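Local coordinates for protein glucose-6-phosphate isomerase (Plasmodium falciparum, PDB 3QKI) that probably interconverts alpha-D-glucose 6-phosphate and beta-D-fructose 6-phosphate, the second step of glycolysis, at residues V245-K250 and K280-V285. Sequence-based numbering, arbitrary orientation.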
ATOM      1  N   VAL A 245       7.547 -18.114 -19.040  1.00 14.99           N
ATOM      2  CA  VAL A 245       8.255 -17.049 -18.365  1.00 14.10           C
ATOM      3  C   VAL A 245       8.398 -15.850 -19.313  1.00 17.74           C
ATOM      4  O   VAL A 245       8.920 -15.998 -20.423  1.00 18.01           O
ATOM      5  CB  VAL A 245       9.612 -17.565 -17.845  1.00 18.67           C
ATOM      6  CG1 VAL A 245      10.409 -16.464 -17.172  1.00 18.80           C
ATOM      7  CG2 VAL A 245       9.420 -18.751 -16.894  1.00 18.26           C
ATOM      8  N   ILE A 246       7.921 -14.680 -18.881  1.00 12.93           N
ATOM      9  CA  ILE A 246       8.014 -13.432 -19.660  1.00 13.37           C
ATOM     10  C   ILE A 246       8.997 -12.496 -18.966  1.00 18.20           C
ATOM     11  O   ILE A 246       8.740 -12.094 -17.834  1.00 17.69           O
ATOM     12  CB  ILE A 246       6.643 -12.757 -19.909  1.00 14.71           C
ATOM     13  CG1 ILE A 246       5.626 -13.755 -20.503  1.00 15.21           C
ATOM     14  CG2 ILE A 246       6.788 -11.472 -20.778  1.00 14.42           C
ATOM     15  CD1 ILE A 246       4.194 -13.195 -20.694  1.00 19.31           C
ATOM     16  N   ILE A 247      10.122 -12.155 -19.643  1.00 14.51           N
ATOM     17  CA  ILE A 247      11.144 -11.266 -19.104  1.00 14.08           C
ATOM     18  C   ILE A 247      10.960  -9.882 -19.744  1.00 19.37           C
ATOM     19  O   ILE A 247      11.077  -9.734 -20.967  1.00 17.68           O
ATOM     20  CB  ILE A 247      12.568 -11.848 -19.287  1.00 16.17           C
ATOM     21  CG1 ILE A 247      12.637 -13.306 -18.746  1.00 16.88           C
ATOM     22  CG2 ILE A 247      13.594 -10.968 -18.572  1.00 17.19           C
ATOM     23  CD1 ILE A 247      13.714 -14.166 -19.440  1.00 16.11           C
ATOM     24  N   ILE A 248      10.647  -8.880 -18.911  1.00 15.98           N
ATOM     25  CA  ILE A 248      10.354  -7.521 -19.363  1.00 14.62           C
ATOM     26  C   ILE A 248      11.447  -6.564 -18.951  1.00 19.52           C
ATOM     27  O   ILE A 248      11.616  -6.281 -17.758  1.00 19.07           O
ATOM     28  CB  ILE A 248       8.952  -7.056 -18.898  1.00 16.74           C
ATOM     29  CG1 ILE A 248       7.860  -8.078 -19.330  1.00 15.82           C
ATOM     30  CG2 ILE A 248       8.664  -5.649 -19.508  1.00 15.17           C
ATOM     31  CD1 ILE A 248       6.810  -8.302 -18.401  1.00 26.98           C
ATOM     32  N   SER A 249      12.208  -6.073 -19.953  1.00 16.70           N
ATOM     33  CA  SER A 249      13.327  -5.140 -19.750  1.00 16.62           C
ATOM     34  C   SER A 249      13.717  -4.577 -21.097  1.00 20.55           C
ATOM     35  O   SER A 249      14.147  -5.342 -21.970  1.00 20.37           O
ATOM     36  CB  SER A 249      14.535  -5.848 -19.118  1.00 16.66           C
ATOM     37  OG  SER A 249      15.674  -5.008 -19.132  1.00 17.69           O
ATOM     38  N   LYS A 250      13.606  -3.245 -21.264  1.00 18.31           N
ATOM     39  CA  LYS A 250      13.987  -2.618 -22.541  1.00 18.65           C
ATOM     40  C   LYS A 250      15.437  -2.983 -22.968  1.00 23.59           C
ATOM     41  O   LYS A 250      15.655  -3.460 -24.083  1.00 23.22           O
ATOM     42  CB  LYS A 250      13.787  -1.095 -22.459  1.00 21.60           C
ATOM     43  CG  LYS A 250      14.032  -0.343 -23.774  1.00 29.68           C
ATOM     44  CD  LYS A 250      12.972  -0.605 -24.840  1.00 42.62           C
ATOM     45  CE  LYS A 250      12.902   0.501 -25.878  1.00 52.47           C
ATOM     46  NZ  LYS A 250      14.098   0.521 -26.771  1.00 53.45           N
ATOM     47  N   LYS A 280      10.709 -22.638 -25.791  1.00 19.23           N
ATOM     48  CA  LYS A 280       9.246 -22.656 -25.880  1.00 18.35           C
ATOM     49  C   LYS A 280       8.644 -22.033 -24.611  1.00 19.83           C
ATOM     50  O   LYS A 280       7.531 -21.514 -24.667  1.00 21.69           O
ATOM     51  CB  LYS A 280       8.697 -24.078 -26.023  1.00 22.70           C
ATOM     52  CG  LYS A 280       9.104 -24.805 -27.269  1.00 23.73           C
ATOM     53  CD  LYS A 280       8.603 -26.216 -27.187  1.00 26.41           C
ATOM     54  CE  LYS A 280       9.093 -27.060 -28.331  1.00 37.69           C
ATOM     55  NZ  LYS A 280       8.672 -28.475 -28.158  1.00 51.13           N
ATOM     56  N   HIS A 281       9.393 -22.063 -23.487  1.00 14.61           N
ATOM     57  CA  HIS A 281       8.958 -21.580 -22.168  1.00 14.00           C
ATOM     58  C   HIS A 281       9.403 -20.143 -21.806  1.00 19.05           C
ATOM     59  O   HIS A 281       9.124 -19.669 -20.694  1.00 19.95           O
ATOM     60  CB  HIS A 281       9.417 -22.580 -21.086  1.00 12.91           C
ATOM     61  CG  HIS A 281       8.646 -23.874 -21.129  1.00 15.60           C
ATOM     62  ND1 HIS A 281       7.745 -24.212 -20.134  1.00 16.73           N
ATOM     63  CD2 HIS A 281       8.658 -24.864 -22.052  1.00 15.83           C
ATOM     64  CE1 HIS A 281       7.238 -25.386 -20.488  1.00 15.21           C
ATOM     65  NE2 HIS A 281       7.771 -25.825 -21.624  1.00 14.87           N
ATOM     66  N   MET A 282      10.125 -19.475 -22.707  1.00 15.04           N
ATOM     67  CA  MET A 282      10.658 -18.138 -22.452  1.00 15.48           C
ATOM     68  C   MET A 282      10.300 -17.129 -23.505  1.00 21.36           C
ATOM     69  O   MET A 282      10.432 -17.384 -24.705  1.00 22.07           O
ATOM     70  CB  MET A 282      12.184 -18.187 -22.315  1.00 17.71           C
ATOM     71  CG  MET A 282      12.663 -19.170 -21.277  1.00 21.67           C
ATOM     72  SD  MET A 282      14.411 -19.002 -20.964  1.00 27.55           S
ATOM     73  CE  MET A 282      14.345 -18.165 -19.438  1.00 26.50           C
ATOM     74  N   VAL A 283       9.826 -15.970 -23.053  1.00 18.82           N
ATOM     75  CA  VAL A 283       9.532 -14.837 -23.913  1.00 18.33           C
ATOM     76  C   VAL A 283      10.161 -13.551 -23.364  1.00 19.89           C
ATOM     77  O   VAL A 283      10.407 -13.440 -22.148  1.00 18.26           O
ATOM     78  CB  VAL A 283       8.084 -14.704 -24.466  1.00 23.79           C
ATOM     79  CG1 VAL A 283       7.275 -15.970 -24.293  1.00 24.18           C
ATOM     80  CG2 VAL A 283       7.347 -13.509 -23.916  1.00 23.99           C
ATOM     81  N   ALA A 284      10.492 -12.610 -24.256  1.00 15.23           N
ATOM     82  CA  ALA A 284      11.039 -11.346 -23.791  1.00 14.38           C
ATOM     83  C   ALA A 284      10.263 -10.180 -24.327  1.00 17.47           C
ATOM     84  O   ALA A 284       9.765 -10.219 -25.445  1.00 16.92           O
ATOM     85  CB  ALA A 284      12.503 -11.220 -24.193  1.00 14.91           C
ATOM     86  N   VAL A 285      10.166  -9.119 -23.527  1.00 15.55           N
ATOM     87  CA  VAL A 285       9.582  -7.863 -23.962  1.00 14.33           C
ATOM     88  C   VAL A 285      10.776  -6.948 -23.815  1.00 19.06           C
ATOM     89  O   VAL A 285      11.190  -6.645 -22.688  1.00 16.87           O
ATOM     90  CB  VAL A 285       8.339  -7.403 -23.169  1.00 16.97           C
ATOM     91  CG1 VAL A 285       7.909  -6.014 -23.616  1.00 16.26           C
ATOM     92  CG2 VAL A 285       7.183  -8.397 -23.341  1.00 17.12           C
TER
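Val283 O receives the amide of Ile247 at 2.8 Å from its N, in a nearly straight bond (172° at the hydrogen), and a longer, weaker CA-H...O contact from Ile246, 3.5 Å from its CA. This is parallel beta pairing, here between strands 243-248 and 282-285 of the five-stranded parallel sheet of a sugar isomerase (SIS) domain; the intervening chain, largely helical, makes it a beta-alpha-beta crossover. Ile247 bonds on both sides of its register partner Ala284, through N to Val283 O and through O to Val285 N (2.8 Å). The series starts at Val245 N with His281 O and ends at Ser249 N with Val285 O. Ile246, Ile248, Val283 and Val285 occupy one face, under helix 318-328. There Ile246 and Val283 run alongside each other, their CG2 methyls 3.8 Å apart. Ile248 repeats this beside Val285: with CG1 next to the backbone N (chi1 -54°), that methylene comes within 3.9 Å of Val285 CB. The other face, packed on helices 255-268 and 289-295, carries Ile247 and Met282. Met282 bends at its thioether (chi3 104°), and its CE meets Ile247 CD1 at 4.0 Å. Beyond the strand come Ser249 and Lys250, which bind fructose 6-phosphate; Ser249 OG is hydrogen-bonded to Thr254 OG1, another residue of that site. The last rung joins the end of strand 282-285 to this site: Ser249 N, 3.0 Å from Val285 O, lies almost on the line of its carbonyl bond.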